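Local coordinates for protein TAF6 (PDB 4ATG) that probably serves as a subunit of the transcription factor TFIID, with a HEAT-repeat C-terminal domain implicated in formation of the TAF6-TAF9 complex, at residues 3-8 / 38-43; 14-19 / 29-34; 61-66 / 99-104; 152-157 / 183-188; 163-168 / 190-195. All blocks are in the same frame, centred on the assembly; numbering follows the deposited sequence.

Interaction 1: 3-8 / 38-43; sequences HMLPKE and LQQLVP
The carboxamide of Q40 meets L5 and P6 through its nitrogen end. L5 CD2 stands over one face of the amide, 3.9 Å from Q40 NE2. P6 CD lies beyond the same nitrogen on that same side but closer to the amide plane, with CD and Q40 NE2 4.1 Å apart. Beyond CG the Q40 chain is extended (chi2 -169°), which carries the amide out to the proline. Behind it, the second methyl of L5 reaches L41: L5 CD1 and L41 CD2 are 3.4 Å apart, tighter than normal van der Waals contact. L41 CD2 lies against both branches of L5, nearer CD1, with L5 CD2 4.0 Å away.

In the HEAT-repeat domain this joins the residues leading into helix 7-20, where P6 is the N-cap, to the turn entering helix 42-55. That turn is folded on itself, L38 O accepting from both L41 N and V42 N. L41 also packs on Y12 and F13 of helix 7-20, and Q40 on L9. The chemistry is apolar at the buried L41 and gives way to a polar amide at exposed Q40, so the contact rests on shape and burial and carries no directional polar bond.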
# COMPACT_ATOMS: atom_id res chain seq x y z
N HIS A 3 13.14 12.84 -17.85
CA HIS A 3 13.58 13.64 -19.01
C HIS A 3 15.07 13.37 -19.35
O HIS A 3 15.53 13.75 -20.42
CB HIS A 3 13.33 15.13 -18.75
CG HIS A 3 13.99 15.64 -17.50
ND1 HIS A 3 15.23 16.22 -17.55
CD2 HIS A 3 13.60 15.54 -16.21
CE1 HIS A 3 15.54 16.52 -16.30
NE2 HIS A 3 14.59 16.13 -15.46
N MET A 4 15.81 12.71 -18.44
CA MET A 4 17.23 12.43 -18.65
C MET A 4 17.50 11.02 -19.18
O MET A 4 18.64 10.69 -19.48
CB MET A 4 18.00 12.63 -17.35
CG MET A 4 18.03 14.08 -16.88
SD MET A 4 18.26 14.13 -15.11
CE MET A 4 20.01 13.57 -14.98
N LEU A 5 16.46 10.19 -19.28
CA LEU A 5 16.59 8.82 -19.76
C LEU A 5 16.93 8.83 -21.27
O LEU A 5 16.49 9.74 -21.96
CB LEU A 5 15.24 8.09 -19.61
CG LEU A 5 14.78 7.73 -18.20
CD1 LEU A 5 13.30 7.47 -18.19
CD2 LEU A 5 15.56 6.55 -17.64
N PRO A 6 17.56 7.74 -21.80
CA PRO A 6 17.67 7.61 -23.27
C PRO A 6 16.26 7.67 -23.85
O PRO A 6 15.30 7.24 -23.17
CB PRO A 6 18.24 6.19 -23.44
CG PRO A 6 18.94 5.89 -22.14
CD PRO A 6 18.07 6.54 -21.10
N LYS A 7 16.12 8.26 -25.05
CA LYS A 7 14.86 8.50 -25.78
C LYS A 7 13.87 7.34 -25.75
O LYS A 7 12.71 7.56 -25.40
CB LYS A 7 15.16 8.93 -27.24
CG LYS A 7 13.93 9.34 -28.05
CD LYS A 7 14.02 8.74 -29.46
CE LYS A 7 12.93 9.20 -30.40
NZ LYS A 7 12.47 8.09 -31.29
N GLU A 8 14.30 6.14 -26.12
CA GLU A 8 13.43 4.95 -26.16
C GLU A 8 12.88 4.56 -24.80
O GLU A 8 11.76 4.04 -24.70
CB GLU A 8 14.14 3.75 -26.83
CG GLU A 8 15.29 3.15 -26.03
CD GLU A 8 16.63 3.87 -26.09
OE1 GLU A 8 16.79 4.82 -26.89
OE2 GLU A 8 17.54 3.42 -25.37
N LEU A 38 13.74 -3.04 -17.35
CA LEU A 38 13.06 -1.89 -16.75
C LEU A 38 13.76 -1.28 -15.54
O LEU A 38 13.27 -0.27 -15.03
CB LEU A 38 11.63 -2.27 -16.29
CG LEU A 38 10.67 -2.88 -17.31
CD1 LEU A 38 9.37 -3.36 -16.62
CD2 LEU A 38 10.38 -1.90 -18.41
N GLN A 39 14.85 -1.89 -15.04
CA GLN A 39 15.48 -1.39 -13.81
C GLN A 39 15.67 0.14 -13.75
O GLN A 39 15.37 0.77 -12.73
CB GLN A 39 16.79 -2.14 -13.47
CG GLN A 39 17.29 -1.85 -12.02
CD GLN A 39 16.40 -2.43 -10.94
OE1 GLN A 39 15.56 -3.30 -11.20
NE2 GLN A 39 16.61 -2.04 -9.69
N GLN A 40 16.22 0.73 -14.82
CA GLN A 40 16.45 2.19 -14.85
C GLN A 40 15.16 2.99 -14.66
O GLN A 40 15.19 4.10 -14.13
CB GLN A 40 17.09 2.60 -16.18
CG GLN A 40 18.58 2.82 -16.15
CD GLN A 40 18.97 3.47 -17.47
OE1 GLN A 40 19.00 2.82 -18.51
NE2 GLN A 40 19.08 4.79 -17.48
N LEU A 41 14.02 2.44 -15.13
CA LEU A 41 12.71 3.09 -15.03
C LEU A 41 12.06 2.96 -13.69
O LEU A 41 11.20 3.77 -13.34
CB LEU A 41 11.76 2.51 -16.11
CG LEU A 41 12.15 2.79 -17.56
CD1 LEU A 41 11.04 2.34 -18.51
CD2 LEU A 41 12.33 4.23 -17.77
N VAL A 42 12.38 1.88 -12.97
CA VAL A 42 11.81 1.59 -11.64
C VAL A 42 11.66 2.81 -10.70
O VAL A 42 10.54 3.09 -10.27
CB VAL A 42 12.46 0.34 -10.97
CG1 VAL A 42 11.99 0.20 -9.52
CG2 VAL A 42 12.10 -0.92 -11.76
N PRO A 43 12.73 3.57 -10.35
CA PRO A 43 12.53 4.73 -9.45
C PRO A 43 11.54 5.76 -9.99
O PRO A 43 10.82 6.39 -9.22
CB PRO A 43 13.95 5.33 -9.34
CG PRO A 43 14.70 4.79 -10.49
CD PRO A 43 14.16 3.41 -10.69

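Interaction 2: 14-19 / 29-34; sequences DKILSM and IECLEK
Two consecutive helices of the HEAT-repeat solenoid, 7-20 and 25-34, meet here through I16 on one side and C31 with L32 on the other. The contact is buried and wholly apolar. I16 divides its two branches between the partners: its CD1 methyl comes within 3.9 Å of C31 CB, while its CG2 methyl lies 4.2 Å from L32 CD2. The fork follows from the rotation about CA-CB, which sets CG1 beside the backbone nitrogen (chi1 -66°) and leaves CG2 on the far side from it, so that one methyl serves each neighbour. The I16 and L32 side chains run alongside each other, each heading toward the other's helix, with both methyls of the leucine near I16 CG2 and CD2 marginally the closer. On C31 it is CB that lies nearest I16 CD1, with SG only slightly farther off.

F45 of helix 42-55 packs on both I16 and L32, closing the core from a third helix, and L69 of helix 60-75 reaches L32 as well. The contact thus lies in a core shared with helices 42-55 and 60-75, consistent with an alpha-solenoid. Close to the chain turn, M19 rests on M24, I27 and A28, which ties the end of helix 7-20 to the start of the next.

On the outer side of helix 7-20, away from this core, the exposed S18 turns its hydroxyl back to its own helix. S18 OG donates to K15 O over 2.6 Å, with a C=O...donor angle of 128° and the donor tilted 19° from the carbonyl plane.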
# COMPACT_ATOMS: atom_id res chain seq x y z
N ASP A 14 6.72 6.94 -20.73
CA ASP A 14 5.56 7.79 -21.01
C ASP A 14 4.38 6.96 -21.50
O ASP A 14 3.24 7.24 -21.11
CB ASP A 14 5.89 8.91 -22.00
CG ASP A 14 6.85 9.96 -21.47
OD1 ASP A 14 7.02 10.06 -20.21
OD2 ASP A 14 7.42 10.70 -22.28
N LYS A 15 4.64 5.92 -22.34
CA LYS A 15 3.56 5.07 -22.89
C LYS A 15 2.83 4.31 -21.76
O LYS A 15 1.60 4.35 -21.71
CB LYS A 15 4.11 4.05 -23.91
CG LYS A 15 3.01 3.21 -24.55
CD LYS A 15 2.12 4.12 -25.40
CE LYS A 15 0.90 3.45 -25.91
NZ LYS A 15 0.06 4.43 -26.69
N ILE A 16 3.57 3.67 -20.86
CA ILE A 16 2.97 2.94 -19.74
C ILE A 16 2.11 3.87 -18.89
O ILE A 16 0.99 3.51 -18.52
CB ILE A 16 4.07 2.23 -18.88
CG1 ILE A 16 4.78 1.10 -19.70
CG2 ILE A 16 3.48 1.71 -17.54
CD1 ILE A 16 3.89 -0.09 -20.22
N LEU A 17 2.66 5.02 -18.54
CA LEU A 17 1.92 5.98 -17.70
C LEU A 17 0.62 6.43 -18.37
O LEU A 17 -0.42 6.49 -17.72
CB LEU A 17 2.80 7.17 -17.32
CG LEU A 17 4.07 6.83 -16.47
CD1 LEU A 17 4.69 8.06 -15.98
CD2 LEU A 17 3.79 5.82 -15.34
N SER A 18 0.66 6.62 -19.69
CA SER A 18 -0.51 7.04 -20.47
C SER A 18 -1.60 5.96 -20.49
O SER A 18 -2.76 6.28 -20.79
CB SER A 18 -0.12 7.37 -21.90
OG SER A 18 0.03 6.18 -22.67
N MET A 19 -1.23 4.69 -20.24
CA MET A 19 -2.15 3.54 -20.23
C MET A 19 -2.89 3.37 -18.89
O MET A 19 -3.90 2.70 -18.85
CB MET A 19 -1.40 2.24 -20.60
CG MET A 19 -0.91 2.24 -22.08
SD MET A 19 0.47 1.09 -22.37
CE MET A 19 -0.42 -0.44 -22.49
N ILE A 29 -0.23 -3.18 -16.39
CA ILE A 29 0.01 -3.98 -15.17
C ILE A 29 0.81 -5.23 -15.56
O ILE A 29 1.80 -5.55 -14.91
CB ILE A 29 -1.33 -4.31 -14.46
CG1 ILE A 29 -1.97 -3.03 -13.87
CG2 ILE A 29 -1.16 -5.38 -13.37
CD1 ILE A 29 -3.48 -3.19 -13.48
N GLU A 30 0.39 -5.91 -16.65
CA GLU A 30 1.13 -7.10 -17.12
C GLU A 30 2.56 -6.72 -17.52
O GLU A 30 3.50 -7.45 -17.17
CB GLU A 30 0.42 -7.79 -18.30
CG GLU A 30 1.14 -9.04 -18.82
CD GLU A 30 1.08 -10.31 -17.98
OE1 GLU A 30 0.63 -10.26 -16.82
OE2 GLU A 30 1.52 -11.37 -18.50
N CYS A 31 2.74 -5.62 -18.31
CA CYS A 31 4.07 -5.19 -18.75
C CYS A 31 5.02 -5.00 -17.59
O CYS A 31 6.18 -5.38 -17.71
CB CYS A 31 4.01 -3.91 -19.59
SG CYS A 31 3.26 -4.14 -21.22
N LEU A 32 4.57 -4.34 -16.51
CA LEU A 32 5.46 -4.06 -15.37
C LEU A 32 5.81 -5.30 -14.55
O LEU A 32 6.80 -5.28 -13.83
CB LEU A 32 4.96 -2.90 -14.49
CG LEU A 32 4.90 -1.50 -15.16
CD1 LEU A 32 4.91 -0.42 -14.11
CD2 LEU A 32 6.01 -1.30 -16.17
N GLU A 33 5.05 -6.38 -14.70
CA GLU A 33 5.39 -7.65 -14.04
C GLU A 33 6.28 -8.51 -14.93
O GLU A 33 7.06 -9.30 -14.41
CB GLU A 33 4.12 -8.47 -13.75
CG GLU A 33 4.46 -9.59 -12.78
CD GLU A 33 3.40 -10.62 -12.48
OE1 GLU A 33 2.20 -10.29 -12.57
OE2 GLU A 33 3.77 -11.76 -12.12
N LYS A 34 6.14 -8.40 -16.26
CA LYS A 34 6.84 -9.34 -17.14
C LYS A 34 8.04 -8.84 -17.91
O LYS A 34 8.90 -9.64 -18.29
CB LYS A 34 5.84 -10.02 -18.11
CG LYS A 34 4.72 -10.83 -17.43
CD LYS A 34 5.25 -12.07 -16.73
CE LYS A 34 4.18 -12.80 -15.97
NZ LYS A 34 4.71 -14.06 -15.40

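Interaction 3: 61-66 / 99-104; sequences EVLKTC and KSIVDD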
# COMPACT_ATOMS: atom_id res chain seq x y z
N GLU A 61 -10.79 3.43 -9.04
CA GLU A 61 -10.22 2.58 -10.09
C GLU A 61 -8.77 2.94 -10.41
O GLU A 61 -7.95 2.04 -10.59
CB GLU A 61 -11.13 2.50 -11.33
CG GLU A 61 -12.48 1.84 -11.02
CD GLU A 61 -12.40 0.48 -10.33
OE1 GLU A 61 -11.74 -0.43 -10.89
OE2 GLU A 61 -12.96 0.33 -9.22
N VAL A 62 -8.43 4.24 -10.37
CA VAL A 62 -7.01 4.67 -10.59
C VAL A 62 -6.16 4.19 -9.43
O VAL A 62 -5.10 3.62 -9.66
CB VAL A 62 -6.88 6.19 -10.85
CG1 VAL A 62 -5.41 6.62 -10.97
CG2 VAL A 62 -7.64 6.60 -12.11
N LEU A 63 -6.67 4.32 -8.19
CA LEU A 63 -5.91 3.87 -7.01
C LEU A 63 -5.65 2.37 -7.07
O LEU A 63 -4.53 1.93 -6.78
CB LEU A 63 -6.66 4.21 -5.70
CG LEU A 63 -6.79 5.70 -5.35
CD1 LEU A 63 -7.60 5.87 -4.11
CD2 LEU A 63 -5.46 6.36 -5.14
N LYS A 64 -6.66 1.59 -7.50
CA LYS A 64 -6.48 0.14 -7.64
C LYS A 64 -5.43 -0.22 -8.68
O LYS A 64 -4.63 -1.13 -8.45
CB LYS A 64 -7.80 -0.55 -7.99
CG LYS A 64 -8.78 -0.55 -6.83
CD LYS A 64 -10.07 -1.24 -7.25
CE LYS A 64 -11.19 -0.96 -6.28
NZ LYS A 64 -12.48 -1.46 -6.81
N THR A 65 -5.39 0.51 -9.81
CA THR A 65 -4.36 0.33 -10.85
C THR A 65 -2.98 0.64 -10.29
O THR A 65 -2.05 -0.11 -10.55
CB THR A 65 -4.68 1.19 -12.09
OG1 THR A 65 -5.94 0.76 -12.59
CG2 THR A 65 -3.66 1.01 -13.22
N CYS A 66 -2.84 1.73 -9.50
CA CYS A 66 -1.54 2.12 -8.89
C CYS A 66 -1.01 1.05 -7.97
O CYS A 66 0.16 0.70 -8.05
CB CYS A 66 -1.68 3.45 -8.18
SG CYS A 66 -1.93 4.85 -9.30
N LYS A 99 -7.12 9.84 4.56
CA LYS A 99 -8.41 10.38 5.01
C LYS A 99 -9.40 10.65 3.89
O LYS A 99 -10.59 10.66 4.13
CB LYS A 99 -8.22 11.63 5.91
CG LYS A 99 -7.63 12.86 5.21
CD LYS A 99 -7.41 14.00 6.19
CE LYS A 99 -6.79 15.21 5.54
NZ LYS A 99 -6.69 16.35 6.49
N SER A 100 -8.90 10.90 2.66
CA SER A 100 -9.77 11.26 1.54
C SER A 100 -10.31 10.08 0.72
O SER A 100 -11.18 10.28 -0.13
CB SER A 100 -9.08 12.30 0.65
OG SER A 100 -8.55 13.36 1.42
N ILE A 101 -9.82 8.86 0.98
CA ILE A 101 -10.27 7.66 0.27
C ILE A 101 -11.66 7.24 0.76
O ILE A 101 -11.87 7.11 1.96
CB ILE A 101 -9.21 6.54 0.37
CG1 ILE A 101 -7.94 6.92 -0.44
CG2 ILE A 101 -9.77 5.16 -0.08
CD1 ILE A 101 -6.73 6.27 0.00
N VAL A 102 -12.59 7.06 -0.18
CA VAL A 102 -13.97 6.70 0.17
C VAL A 102 -14.29 5.21 0.00
O VAL A 102 -15.27 4.74 0.57
CB VAL A 102 -15.05 7.62 -0.46
CG1 VAL A 102 -14.96 9.04 0.10
CG2 VAL A 102 -14.98 7.64 -1.99
N ASP A 103 -13.44 4.47 -0.74
CA ASP A 103 -13.66 3.06 -1.02
C ASP A 103 -12.88 2.14 -0.07
O ASP A 103 -11.65 2.16 -0.08
CB ASP A 103 -13.29 2.77 -2.49
CG ASP A 103 -13.92 1.52 -3.09
OD1 ASP A 103 -14.29 0.62 -2.32
OD2 ASP A 103 -14.00 1.44 -4.33
N ASP A 104 -13.58 1.29 0.71
CA ASP A 104 -12.95 0.32 1.63
C ASP A 104 -12.12 -0.71 0.88
O ASP A 104 -11.14 -1.21 1.43
CB ASP A 104 -14.00 -0.40 2.48
CG ASP A 104 -14.57 0.41 3.63
OD1 ASP A 104 -13.98 1.47 3.96
OD2 ASP A 104 -15.56 -0.03 4.22
O HOH W 1 -14.61 -1.07 -5.03
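This is a helix-to-loop contact of the HEAT-repeat solenoid, with a buried apolar half and a water-bridged charged half. It joins helix 60-75, through L63 and K64, to the loop between helices 85-97 and 104-121, through I101 and D103.

The apolar half is small: L63 CD1 lies 3.8 Å from I101 CG1, the methyl of the leucine meeting the methylene of the isoleucine as the two side chains cross at a slant. V106 of helix 104-121 packs on both, and F57 covers I101 further, so the pair belongs to a larger core.

At the next residue, K64 runs out extended beyond CG (chi2 180°) and brings its ammonium near two carboxylates. Within its own helix it forms a salt bridge with E61, K64 NZ to E61 OE2 being 3.0 Å; the oxygen is met on its syn side, 18° out of the carboxylate plane. Toward D103 the ammonium stays beyond salt-bridge range, and a water bridges the two groups, accepting a hydrogen bond from K64 NZ. The lysine charge probably eases the proximity of the two acids, whose oxygens E61 OE2 and D103 OD2 are 5.1 Å apart.

D103 divides its carboxylate between two tasks. It is the N-cap of helix 104-121, with OD1 accepting from the backbone N of D105, consistent with its other oxygen being turned to the lysine. That oxygen, D103 OD2, receives a hydrogen bond of 2.7 Å from the bridging water, which lies 2.8 Å from K64 NZ.

Interaction 4: 152-157 / 183-188; sequences GALYCL and KKVTNL
K184 NZ is gripped by two carboxylates, those of D104 and D148, and its side chain also forms a cation-pi contact with Y151; next to this anchor V185 and L188 pack on L154 and Y155. The fold is a HEAT-repeat alpha-solenoid, in which helices 147-160 and 183-194 run nearly parallel, their local axes 10.0 Å apart at an angle of 11°, with the intervening chain forming helix 162-179.

L154 lies alongside L188, the two pointing in opposite directions. Each has CG anti to its backbone nitrogen (L154 chi1 -177°), which extends it across the gap, and L154 CG comes to 3.7 Å from L188 CD2. The CD2 branch of L154 touches L188 CD2 and V185 CG1, both at 3.8 Å.

L188 CD2 rests against the backbone of the facing helix, 3.5 Å from Y155 N, and also touches the tyrosine's CB at 4.0 Å. Around this, I169 packs on L154 while Y176 and W140 pack on V185, so helices 162-179 and 128-140 also cover the contact. The other methyl of the leucine, L188 CD1, sits at the edge of the Y155 ring, near the ring plane.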
# COMPACT_ATOMS: atom_id res chain seq x y z
N GLY A 152 -8.98 1.07 8.12
CA GLY A 152 -7.92 0.62 7.21
C GLY A 152 -6.71 0.17 8.01
O GLY A 152 -6.19 -0.93 7.79
N ALA A 153 -6.28 1.00 8.97
CA ALA A 153 -5.12 0.70 9.83
C ALA A 153 -5.31 -0.61 10.59
O ALA A 153 -4.42 -1.45 10.55
CB ALA A 153 -4.88 1.84 10.80
N LEU A 154 -6.49 -0.81 11.23
CA LEU A 154 -6.78 -2.06 11.94
C LEU A 154 -6.85 -3.27 11.00
O LEU A 154 -6.31 -4.32 11.33
CB LEU A 154 -8.08 -1.95 12.76
CG LEU A 154 -8.42 -3.19 13.62
CD1 LEU A 154 -7.27 -3.56 14.59
CD2 LEU A 154 -9.72 -3.00 14.36
N TYR A 155 -7.51 -3.12 9.84
CA TYR A 155 -7.61 -4.21 8.86
C TYR A 155 -6.21 -4.68 8.48
O TYR A 155 -5.96 -5.87 8.49
CB TYR A 155 -8.36 -3.78 7.59
CG TYR A 155 -8.49 -4.92 6.61
CD1 TYR A 155 -9.46 -5.90 6.78
CD2 TYR A 155 -7.58 -5.07 5.57
CE1 TYR A 155 -9.54 -7.00 5.93
CE2 TYR A 155 -7.65 -6.17 4.70
CZ TYR A 155 -8.64 -7.12 4.88
OH TYR A 155 -8.75 -8.20 4.04
N CYS A 156 -5.30 -3.73 8.18
CA CYS A 156 -3.93 -4.08 7.80
C CYS A 156 -3.22 -4.82 8.93
O CYS A 156 -2.67 -5.89 8.67
CB CYS A 156 -3.14 -2.86 7.35
SG CYS A 156 -1.56 -3.27 6.57
N LEU A 157 -3.29 -4.31 10.18
CA LEU A 157 -2.70 -4.98 11.33
C LEU A 157 -3.23 -6.41 11.47
O LEU A 157 -2.46 -7.35 11.71
CB LEU A 157 -3.03 -4.22 12.63
CG LEU A 157 -2.20 -2.94 12.89
CD1 LEU A 157 -2.77 -2.16 14.06
CD2 LEU A 157 -0.73 -3.29 13.19
N LYS A 183 -17.99 2.43 15.59
CA LYS A 183 -18.72 1.19 15.32
C LYS A 183 -18.14 0.29 14.23
O LYS A 183 -18.03 -0.92 14.44
CB LYS A 183 -20.22 1.47 15.07
CG LYS A 183 -20.96 2.11 16.26
CD LYS A 183 -21.32 1.10 17.36
CE LYS A 183 -21.88 1.79 18.58
NZ LYS A 183 -22.07 0.85 19.71
N LYS A 184 -17.74 0.87 13.09
CA LYS A 184 -17.16 0.10 11.99
C LYS A 184 -15.82 -0.53 12.41
O LYS A 184 -15.48 -1.63 11.95
CB LYS A 184 -16.97 0.99 10.76
CG LYS A 184 -16.73 0.26 9.46
CD LYS A 184 -16.00 1.17 8.49
CE LYS A 184 -16.41 0.90 7.08
NZ LYS A 184 -15.87 1.92 6.16
N VAL A 185 -15.07 0.18 13.29
CA VAL A 185 -13.78 -0.29 13.79
C VAL A 185 -14.01 -1.36 14.86
O VAL A 185 -13.40 -2.42 14.79
CB VAL A 185 -12.87 0.88 14.29
CG1 VAL A 185 -11.52 0.37 14.79
CG2 VAL A 185 -12.68 1.93 13.20
N THR A 186 -14.90 -1.10 15.83
CA THR A 186 -15.21 -2.09 16.89
C THR A 186 -15.80 -3.36 16.30
O THR A 186 -15.52 -4.44 16.83
CB THR A 186 -16.07 -1.50 18.01
OG1 THR A 186 -17.37 -1.22 17.51
CG2 THR A 186 -15.46 -0.26 18.62
N ASN A 187 -16.60 -3.26 15.21
CA ASN A 187 -17.15 -4.45 14.53
C ASN A 187 -16.02 -5.31 13.97
O ASN A 187 -16.05 -6.53 14.13
CB ASN A 187 -18.12 -4.07 13.40
CG ASN A 187 -19.52 -3.71 13.87
OD1 ASN A 187 -19.93 -4.01 15.00
ND2 ASN A 187 -20.29 -3.08 13.00
N LEU A 188 -15.02 -4.68 13.36
CA LEU A 188 -13.86 -5.39 12.82
C LEU A 188 -13.06 -6.01 13.98
O LEU A 188 -12.68 -7.18 13.92
CB LEU A 188 -12.94 -4.42 12.02
CG LEU A 188 -11.60 -5.00 11.51
CD1 LEU A 188 -11.82 -6.22 10.57
CD2 LEU A 188 -10.78 -3.92 10.80

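Interaction 5: 163-168 / 190-195; sequences NVVNTV and DNVLNV
V165 and V192 meet through their CG1 methyls at the last helix-helix packing of the HEAT-repeat solenoid, between helix 162-179 and the C-terminal helix 183-194. V165 CG1 is 3.9 Å from V192 CG1, and the CG2 methyl of V165 comes to 4.2 Å from the same V192 CG1, so one methyl of the second valine is set against both branches of the first. The two side chains meet at a slant. In both valines CG1 is trans to the backbone nitrogen (V165 chi1 169°), which places these methyls foremost. L193 adds a looser touch, its CD2 methyl standing 4.4 Å from V165 CG1.

A second shell packs around these residues. L193 packs along helix 162-179 on I169, R170 and A173, and V192 also touches S158 of helix 147-160. Neighbouring V164 and V168 both pack on L157 of that helix, so the helix carrying V165 is seated on one side by the preceding helix while V165 itself faces the C-terminal one. None of the three touching residues is fully buried, which makes this an edge contact near the end of the chain.

Helix 162-179 widens to a pi-type turn at 165-168. At the start of segment 163-168, N163 O takes two bonds, from T167 N at 2.8 Å and from T167 OG1 at 2.7 Å, which approach from opposite faces of its carbonyl plane.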
# COMPACT_ATOMS: atom_id res chain seq x y z
N ASN A 163 0.96 -13.12 15.63
CA ASN A 163 1.75 -12.44 16.66
C ASN A 163 1.45 -10.94 16.72
O ASN A 163 1.45 -10.39 17.81
CB ASN A 163 3.25 -12.72 16.52
CG ASN A 163 4.04 -12.25 17.73
OD1 ASN A 163 4.75 -11.24 17.69
ND2 ASN A 163 3.90 -12.94 18.86
N VAL A 164 1.11 -10.31 15.58
CA VAL A 164 0.72 -8.89 15.56
C VAL A 164 -0.70 -8.77 16.18
O VAL A 164 -0.95 -7.87 16.98
CB VAL A 164 0.81 -8.27 14.14
CG1 VAL A 164 0.14 -6.90 14.09
CG2 VAL A 164 2.27 -8.17 13.66
N VAL A 165 -1.61 -9.68 15.82
CA VAL A 165 -2.96 -9.70 16.41
C VAL A 165 -2.83 -9.81 17.94
O VAL A 165 -3.44 -9.03 18.67
CB VAL A 165 -3.86 -10.84 15.82
CG1 VAL A 165 -5.16 -11.02 16.60
CG2 VAL A 165 -4.17 -10.59 14.34
N ASN A 166 -1.99 -10.73 18.41
CA ASN A 166 -1.79 -10.99 19.84
C ASN A 166 -1.03 -9.92 20.59
O ASN A 166 -1.36 -9.64 21.74
CB ASN A 166 -1.21 -12.39 20.06
CG ASN A 166 -2.19 -13.49 19.75
OD1 ASN A 166 -3.40 -13.37 20.00
ND2 ASN A 166 -1.70 -14.58 19.21
N THR A 167 -0.01 -9.33 19.97
CA THR A 167 0.71 -8.27 20.64
C THR A 167 -0.09 -6.97 20.49
O THR A 167 -0.91 -6.69 21.36
CB THR A 167 2.21 -8.25 20.31
OG1 THR A 167 2.39 -8.14 18.89
CG2 THR A 167 2.94 -9.48 20.83
N VAL A 168 0.02 -6.31 19.34
CA VAL A 168 -0.60 -5.03 18.97
C VAL A 168 -2.13 -4.91 19.19
O VAL A 168 -2.58 -4.02 19.91
CB VAL A 168 -0.16 -4.54 17.55
CG1 VAL A 168 -0.61 -3.11 17.29
CG2 VAL A 168 1.36 -4.67 17.35
N ASP A 190 -14.03 -6.88 17.03
CA ASP A 190 -14.74 -8.03 17.60
C ASP A 190 -14.56 -9.30 16.73
O ASP A 190 -14.34 -10.38 17.28
CB ASP A 190 -16.23 -7.71 17.81
CG ASP A 190 -16.55 -6.82 19.00
OD1 ASP A 190 -15.68 -6.66 19.89
OD2 ASP A 190 -17.69 -6.30 19.06
N ASN A 191 -14.58 -9.15 15.39
CA ASN A 191 -14.38 -10.27 14.46
C ASN A 191 -12.93 -10.80 14.52
O ASN A 191 -12.73 -12.01 14.55
CB ASN A 191 -14.73 -9.86 13.01
CG ASN A 191 -16.20 -9.55 12.80
OD1 ASN A 191 -17.06 -10.00 13.55
ND2 ASN A 191 -16.52 -8.81 11.75
N VAL A 192 -11.95 -9.90 14.58
CA VAL A 192 -10.52 -10.27 14.64
C VAL A 192 -10.19 -11.04 15.92
O VAL A 192 -9.51 -12.06 15.86
CB VAL A 192 -9.62 -9.02 14.47
CG1 VAL A 192 -8.14 -9.32 14.76
CG2 VAL A 192 -9.79 -8.43 13.07
N LEU A 193 -10.66 -10.55 17.06
CA LEU A 193 -10.38 -11.15 18.36
C LEU A 193 -11.10 -12.46 18.66
O LEU A 193 -10.71 -13.17 19.59
CB LEU A 193 -10.56 -10.12 19.46
CG LEU A 193 -9.58 -8.92 19.40
CD1 LEU A 193 -9.85 -7.97 20.50
CD2 LEU A 193 -8.10 -9.37 19.43
N ASN A 194 -12.15 -12.77 17.90
CA ASN A 194 -12.89 -14.03 18.06
C ASN A 194 -12.15 -15.22 17.42
O ASN A 194 -12.40 -16.37 17.78
CB ASN A 194 -14.33 -13.88 17.56
CG ASN A 194 -15.20 -13.01 18.44
OD1 ASN A 194 -15.00 -12.90 19.66
ND2 ASN A 194 -16.18 -12.35 17.85
N VAL A 195 -11.22 -14.93 16.52
CA VAL A 195 -10.32 -15.87 15.83
C VAL A 195 -8.97 -15.78 16.56
O VAL A 195 -8.35 -16.79 16.89
CB VAL A 195 -10.18 -15.49 14.32
CG1 VAL A 195 -9.09 -16.31 13.64
CG2 VAL A 195 -11.50 -15.64 13.57

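How the interactions relate
The five contacts follow the solenoid from one end to the other. Interactions 1 and 2 share helix 7-20, with centres 13 Å apart; interaction 2 is nested in the loop closed by interaction 1, and L38 packs on C31 and L32 between them. Interaction 3 lies nearer the middle, touching interaction 2 where I29 meets T65 and interaction 4 through the D104-K184 salt bridge. Interactions 4 and 5 share helix 183-194, with centres 11 Å apart, and their segments cross along the chain. Interactions 1 and 5 are about 44 Å apart between centres, consistent with an elongated domain built from successive local contacts.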